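Long-range contacts in Exo-1,5-alpha-L-arabinofuranobiosidase (Gibberella zeae, PDB 2YDP), which probably hydrolyses alpha-1,5-linked L-arabinan from a chain end, releasing arabinobiose, and is seen here with an iminosugar inhibitor bound: residues Ile224-Tyr229 with Pro276-Thr281; Pro334-Ile339 with Val358-Glu363. The protein carries 1 engineered substitution. All blocks are in the same frame, centred on the assembly; numbering follows the deposited sequence.

Overall arrangement
The six four-stranded antiparallel sheets of the chain form a six-bladed beta-propeller, and the two contacts sample different levels of it. The centre of contact 1 is about 9 Å from the centre of the chain; this contact joins two successive blades through buried apolar groups, with no hydrogen bond between its segments. Contact 2, whose centre is about 19 Å from that of the chain, lies within the closing blade: backbone pairing holds its strands, and a partly exposed charged cluster ties their outer ends. No strand is shared. Their centres are about 17 Å apart, yet they touch: T281 OG1 probably hydrogen-bonds to P334 O at 2.7 Å, and V279 CG2 packs on L337 CD1.

Contact 1: residues Ile224-Tyr229 with Pro276-Thr281; sequences IYVYAY and PYVVWT. Engineered in segment 224-229: A228 (natural residue Glu).
V226 and P276 meet between two successive blades of the beta-propeller: segment 224-229 belongs to the second strand of one, and segment 276-281 leads into and follows the innermost strand of the next. No hydrogen bond crosses, so the two strands do not pair edge to edge; Y227 CA and P276 CA still come within 6.2 Å because the proline ring lies against the Y227 backbone. The tight part is a short apolar row. V226 splits its branches between two partners: chi1 of 172° turns CG1 away from the backbone N and onto P276 CB at 3.8 Å, while CG2 approaches V278 CB at 3.7 Å. V245 of the neighbouring strand also touches both V226 and P276. Packing thins toward I224, whose CG2 just reaches V278 CG2 at 4.1 Å. Beyond it, at the partly exposed end, W280 comes no nearer than 6.0 Å, from its CB to I224 CG2, and its indole leads away, with NE1 hydrogen-bonded to N287 O. At the other end, the side chain of A228, an engineered residue in place of Glu, is about 7 Å from the bound iminosugar. There P276 CG lies 3.6 Å from Y227 C and P276 CD 3.7 Å from A228 CB.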
loop_
_atom_site.group_PDB
_atom_site.type_symbol
_atom_site.label_atom_id
_atom_site.label_comp_id
_atom_site.label_asym_id
_atom_site.label_seq_id
_atom_site.Cartn_x
_atom_site.Cartn_y
_atom_site.Cartn_z
ATOM N N ILE A 224 13.242 -4.887 2.571
ATOM C CA ILE A 224 12.741 -4.248 3.789
ATOM C C ILE A 224 11.235 -4.396 3.822
ATOM O O ILE A 224 10.527 -4.093 2.844
ATOM C CB ILE A 224 13.222 -2.754 3.902
ATOM C CG1 ILE A 224 12.799 -2.120 5.246
ATOM C CG2 ILE A 224 12.865 -1.907 2.627
ATOM C CD1 ILE A 224 13.312 -0.693 5.403
ATOM N N TYR A 225 10.765 -4.874 4.959
ATOM C CA TYR A 225 9.360 -5.093 5.236
ATOM C C TYR A 225 8.936 -4.057 6.281
ATOM O O TYR A 225 9.488 -3.999 7.375
ATOM C CB TYR A 225 9.217 -6.524 5.781
ATOM C CG TYR A 225 7.836 -6.989 6.147
ATOM C CD1 TYR A 225 6.972 -7.520 5.179
ATOM C CD2 TYR A 225 7.414 -6.947 7.485
ATOM C CE1 TYR A 225 5.689 -7.977 5.541
ATOM C CE2 TYR A 225 6.166 -7.401 7.852
ATOM C CZ TYR A 225 5.315 -7.905 6.883
ATOM O OH TYR A 225 4.092 -8.334 7.285
ATOM N N VAL A 226 7.990 -3.213 5.911
ATOM C CA VAL A 226 7.565 -2.106 6.763
ATOM C C VAL A 226 6.095 -2.294 7.148
ATOM O O VAL A 226 5.270 -2.708 6.319
ATOM C CB VAL A 226 7.783 -0.739 6.030
ATOM C CG1 VAL A 226 7.165 0.427 6.817
ATOM C CG2 VAL A 226 9.301 -0.453 5.766
ATOM N N TYR A 227 5.757 -1.982 8.404
ATOM C CA TYR A 227 4.389 -2.153 8.898
ATOM C C TYR A 227 4.138 -1.207 10.059
ATOM O O TYR A 227 5.088 -0.584 10.551
ATOM C CB TYR A 227 4.153 -3.597 9.346
ATOM C CG TYR A 227 5.102 -4.103 10.411
ATOM C CD1 TYR A 227 6.380 -4.531 10.066
ATOM C CD2 TYR A 227 4.717 -4.155 11.766
ATOM C CE1 TYR A 227 7.259 -5.000 11.008
ATOM C CE2 TYR A 227 5.596 -4.610 12.732
ATOM C CZ TYR A 227 6.873 -5.032 12.339
ATOM O OH TYR A 227 7.789 -5.547 13.240
ATOM N N ALA A 228 2.869 -1.075 10.458
ATOM C CA ALA A 228 2.492 -0.262 11.626
ATOM C C ALA A 228 2.177 -1.267 12.743
ATOM O O ALA A 228 1.354 -2.169 12.591
ATOM C CB ALA A 228 1.295 0.652 11.302
ATOM N N TYR A 229 2.896 -1.134 13.843
ATOM C CA TYR A 229 2.811 -2.079 14.953
ATOM C C TYR A 229 1.790 -1.548 15.948
ATOM O O TYR A 229 2.119 -0.864 16.916
ATOM C CB TYR A 229 4.219 -2.218 15.562
ATOM C CG TYR A 229 4.367 -3.057 16.843
ATOM C CD1 TYR A 229 3.301 -3.769 17.375
ATOM C CD2 TYR A 229 5.625 -3.155 17.472
ATOM C CE1 TYR A 229 3.457 -4.557 18.561
ATOM C CE2 TYR A 229 5.804 -3.932 18.640
ATOM C CZ TYR A 229 4.726 -4.606 19.175
ATOM O OH TYR A 229 4.889 -5.362 20.305
ATOM N N PRO A 276 1.864 2.823 6.941
ATOM C CA PRO A 276 3.055 3.239 6.207
ATOM C C PRO A 276 3.153 2.699 4.774
ATOM O O PRO A 276 2.393 1.815 4.369
ATOM C CB PRO A 276 4.207 2.761 7.087
ATOM C CG PRO A 276 3.653 1.499 7.782
ATOM C CD PRO A 276 2.134 1.723 7.878
ATOM N N TYR A 277 4.110 3.244 4.041
ATOM C CA TYR A 277 4.402 2.829 2.686
ATOM C C TYR A 277 5.897 3.031 2.382
ATOM O O TYR A 277 6.420 4.125 2.616
ATOM C CB TYR A 277 3.564 3.644 1.713
ATOM C CG TYR A 277 3.427 2.936 0.381
ATOM C CD1 TYR A 277 4.459 2.984 -0.570
ATOM C CD2 TYR A 277 2.263 2.194 0.079
ATOM C CE1 TYR A 277 4.327 2.303 -1.801
ATOM C CE2 TYR A 277 2.132 1.500 -1.158
ATOM C CZ TYR A 277 3.176 1.570 -2.067
ATOM O OH TYR A 277 3.083 0.918 -3.264
ATOM N N VAL A 278 6.571 1.986 1.878
ATOM C CA VAL A 278 8.017 2.049 1.575
ATOM C C VAL A 278 8.303 1.868 0.064
ATOM O O VAL A 278 7.627 1.085 -0.598
ATOM C CB VAL A 278 8.840 1.019 2.393
ATOM C CG1 VAL A 278 8.535 -0.459 1.966
ATOM C CG2 VAL A 278 10.334 1.296 2.199
ATOM N N VAL A 279 9.228 2.649 -0.487
ATOM C CA VAL A 279 9.840 2.366 -1.800
ATOM C C VAL A 279 11.338 2.528 -1.637
ATOM O O VAL A 279 11.796 3.045 -0.622
ATOM C CB VAL A 279 9.363 3.343 -2.910
ATOM C CG1 VAL A 279 7.858 3.096 -3.261
ATOM C CG2 VAL A 279 9.583 4.827 -2.482
ATOM N N TRP A 280 12.082 2.084 -2.649
ATOM C CA TRP A 280 13.516 2.289 -2.725
ATOM C C TRP A 280 13.822 2.815 -4.125
ATOM O O TRP A 280 13.252 2.330 -5.108
ATOM C CB TRP A 280 14.261 0.978 -2.498
ATOM C CG TRP A 280 15.776 1.144 -2.712
ATOM C CD1 TRP A 280 16.689 1.554 -1.794
ATOM C CD2 TRP A 280 16.479 0.938 -3.930
ATOM N NE1 TRP A 280 17.947 1.618 -2.372
ATOM C CE2 TRP A 280 17.837 1.238 -3.690
ATOM C CE3 TRP A 280 16.094 0.511 -5.214
ATOM C CZ2 TRP A 280 18.814 1.124 -4.680
ATOM C CZ3 TRP A 280 17.072 0.407 -6.209
ATOM C CH2 TRP A 280 18.417 0.698 -5.929
ATOM N N THR A 281 14.740 3.777 -4.205
ATOM C CA THR A 281 15.194 4.328 -5.474
ATOM C C THR A 281 16.735 4.270 -5.468
ATOM O O THR A 281 17.361 4.387 -4.392
ATOM C CB THR A 281 14.683 5.788 -5.641
ATOM O OG1 THR A 281 15.344 6.398 -6.737
ATOM C CG2 THR A 281 14.964 6.620 -4.393
#

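Contact 2: residues Pro334-Ile339 with Val358-Glu363; sequences PDLLMI and VVRLSE
In the closing blade of the propeller, antiparallel strands 336-341 and 354-360 pair through L337 and V359, and the second strand then runs directly into the short helix 361-364. Two backbone bonds define the hydrogen-bonded pair: L337 N to V359 O at 2.8 Å and V359 N to L337 O at 2.9 Å. Past this pair, L361 N reaches D335 O at 2.9 Å, extending the backbone contact to the start of the helix. The D335 carboxylate, swung out with CG anti to the backbone N (chi1 -168°), spans that junction. Its OD1 takes S362 N at 2.7 Å and its OD2 takes the S362 hydroxyl OG at 2.6 Å, both through syn lone pairs. OD2 also accepts R360 NH1 at 3.1 Å from the anti side, 29° out of the carboxylate plane, completing a salt bridge. Three donors thus fix the rotation of the carboxylate, and they probably stabilise its negative charge. L336 CD2 lies 3.8 Å above the centre of the R360 guanidinium, whose NH2 pairs with D333. On this same sheet face, M338 CE meets V358 CG2 at 3.8 Å. Strand 326-330 flanks the pair on one side and the N-terminal strand 11-17 on the other, closing the propeller ring; L337 and L361 touch I300 and strand 277-281 of the preceding blade.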
loop_
_atom_site.group_PDB
_atom_site.type_symbol
_atom_site.label_atom_id
_atom_site.label_comp_id
_atom_site.label_asym_id
_atom_site.label_seq_id
_atom_site.Cartn_x
_atom_site.Cartn_y
_atom_site.Cartn_z
ATOM N N PRO A 334 15.437 8.363 -11.184
ATOM C CA PRO A 334 15.472 7.960 -9.779
ATOM C C PRO A 334 15.325 9.122 -8.779
ATOM O O PRO A 334 14.974 8.886 -7.634
ATOM C CB PRO A 334 16.872 7.330 -9.609
ATOM C CG PRO A 334 17.406 7.090 -10.986
ATOM C CD PRO A 334 16.673 7.998 -11.918
ATOM N N ASP A 335 15.613 10.345 -9.214
ATOM C CA ASP A 335 15.477 11.533 -8.392
ATOM C C ASP A 335 13.985 11.894 -8.189
ATOM O O ASP A 335 13.633 12.551 -7.209
ATOM C CB ASP A 335 16.266 12.693 -9.055
ATOM C CG ASP A 335 16.446 13.900 -8.141
ATOM O OD1 ASP A 335 16.444 13.789 -6.872
ATOM O OD2 ASP A 335 16.605 14.995 -8.722
ATOM N N LEU A 336 13.111 11.428 -9.084
ATOM C CA LEU A 336 11.692 11.828 -9.041
ATOM C C LEU A 336 10.864 10.912 -8.140
ATOM O O LEU A 336 10.961 9.681 -8.233
ATOM C CB LEU A 336 11.092 11.875 -10.457
ATOM C CG LEU A 336 11.616 12.972 -11.385
ATOM C CD1 LEU A 336 11.088 12.762 -12.837
ATOM C CD2 LEU A 336 11.193 14.368 -10.826
ATOM N N LEU A 337 10.051 11.506 -7.278
ATOM C CA LEU A 337 9.232 10.730 -6.356
ATOM C C LEU A 337 7.799 11.222 -6.413
ATOM O O LEU A 337 7.549 12.421 -6.182
ATOM C CB LEU A 337 9.758 10.907 -4.927
ATOM C CG LEU A 337 8.982 10.160 -3.853
ATOM C CD1 LEU A 337 9.192 8.635 -3.998
ATOM C CD2 LEU A 337 9.324 10.672 -2.426
ATOM N N MET A 338 6.863 10.329 -6.753
ATOM C CA MET A 338 5.468 10.683 -6.580
ATOM C C MET A 338 4.965 10.310 -5.193
ATOM O O MET A 338 5.318 9.254 -4.669
ATOM C CB MET A 338 4.589 10.027 -7.632
ATOM C CG MET A 338 3.092 10.327 -7.461
ATOM S SD MET A 338 2.152 9.565 -8.809
ATOM C CE MET A 338 2.214 10.884 -9.941
ATOM N N ILE A 339 4.152 11.192 -4.621
ATOM C CA ILE A 339 3.486 10.965 -3.359
ATOM C C ILE A 339 1.989 11.172 -3.591
ATOM O O ILE A 339 1.577 12.256 -3.977
ATOM C CB ILE A 339 3.946 11.929 -2.265
ATOM C CG1 ILE A 339 5.465 11.871 -2.048
ATOM C CG2 ILE A 339 3.295 11.569 -0.950
ATOM C CD1 ILE A 339 6.144 13.140 -2.375
ATOM N N VAL A 358 4.700 15.363 -7.417
ATOM C CA VAL A 358 5.982 14.789 -7.794
ATOM C C VAL A 358 7.046 15.763 -7.380
ATOM O O VAL A 358 6.973 16.949 -7.738
ATOM C CB VAL A 358 6.039 14.498 -9.335
ATOM C CG1 VAL A 358 7.488 14.160 -9.762
ATOM C CG2 VAL A 358 5.064 13.366 -9.647
ATOM N N VAL A 359 8.018 15.248 -6.613
ATOM C CA VAL A 359 9.094 16.039 -6.070
ATOM C C VAL A 359 10.438 15.468 -6.565
ATOM O O VAL A 359 10.511 14.301 -6.976
ATOM C CB VAL A 359 9.039 16.074 -4.501
ATOM C CG1 VAL A 359 7.616 16.509 -4.020
ATOM C CG2 VAL A 359 9.451 14.700 -3.897
ATOM N N ARG A 360 11.493 16.278 -6.511
ATOM C CA ARG A 360 12.868 15.750 -6.673
ATOM C C ARG A 360 13.527 15.591 -5.327
ATOM O O ARG A 360 13.512 16.537 -4.539
ATOM C CB ARG A 360 13.735 16.680 -7.510
ATOM C CG ARG A 360 13.525 16.496 -8.981
ATOM C CD ARG A 360 14.467 17.355 -9.854
ATOM N NE ARG A 360 14.080 17.130 -11.247
ATOM C CZ ARG A 360 14.375 16.027 -11.942
ATOM N NH1 ARG A 360 15.101 15.052 -11.396
ATOM N NH2 ARG A 360 13.936 15.878 -13.187
ATOM N N LEU A 361 14.106 14.411 -5.064
ATOM C CA LEU A 361 14.802 14.182 -3.786
ATOM C C LEU A 361 15.985 15.124 -3.602
ATOM O O LEU A 361 16.234 15.615 -2.508
ATOM C CB LEU A 361 15.253 12.741 -3.669
ATOM C CG LEU A 361 14.083 11.751 -3.574
ATOM C CD1 LEU A 361 14.658 10.311 -3.667
ATOM C CD2 LEU A 361 13.326 11.945 -2.249
ATOM N N SER A 362 16.667 15.412 -4.692
ATOM C CA SER A 362 17.750 16.383 -4.691
ATOM C C SER A 362 17.305 17.782 -4.242
ATOM O O SER A 362 18.137 18.530 -3.753
ATOM C CB SER A 362 18.409 16.458 -6.088
ATOM O OG SER A 362 17.454 16.835 -7.048
ATOM N N GLU A 363 16.024 18.129 -4.405
ATOM C CA GLU A 363 15.524 19.445 -3.965
ATOM C C GLU A 363 14.962 19.357 -2.563
ATOM O O GLU A 363 15.116 20.260 -1.754
ATOM C CB GLU A 363 14.442 19.970 -4.896
ATOM C CG GLU A 363 14.950 20.194 -6.311
ATOM C CD GLU A 363 13.861 20.523 -7.321
ATOM O OE1 GLU A 363 12.691 20.825 -6.932
ATOM O OE2 GLU A 363 14.191 20.473 -8.528
#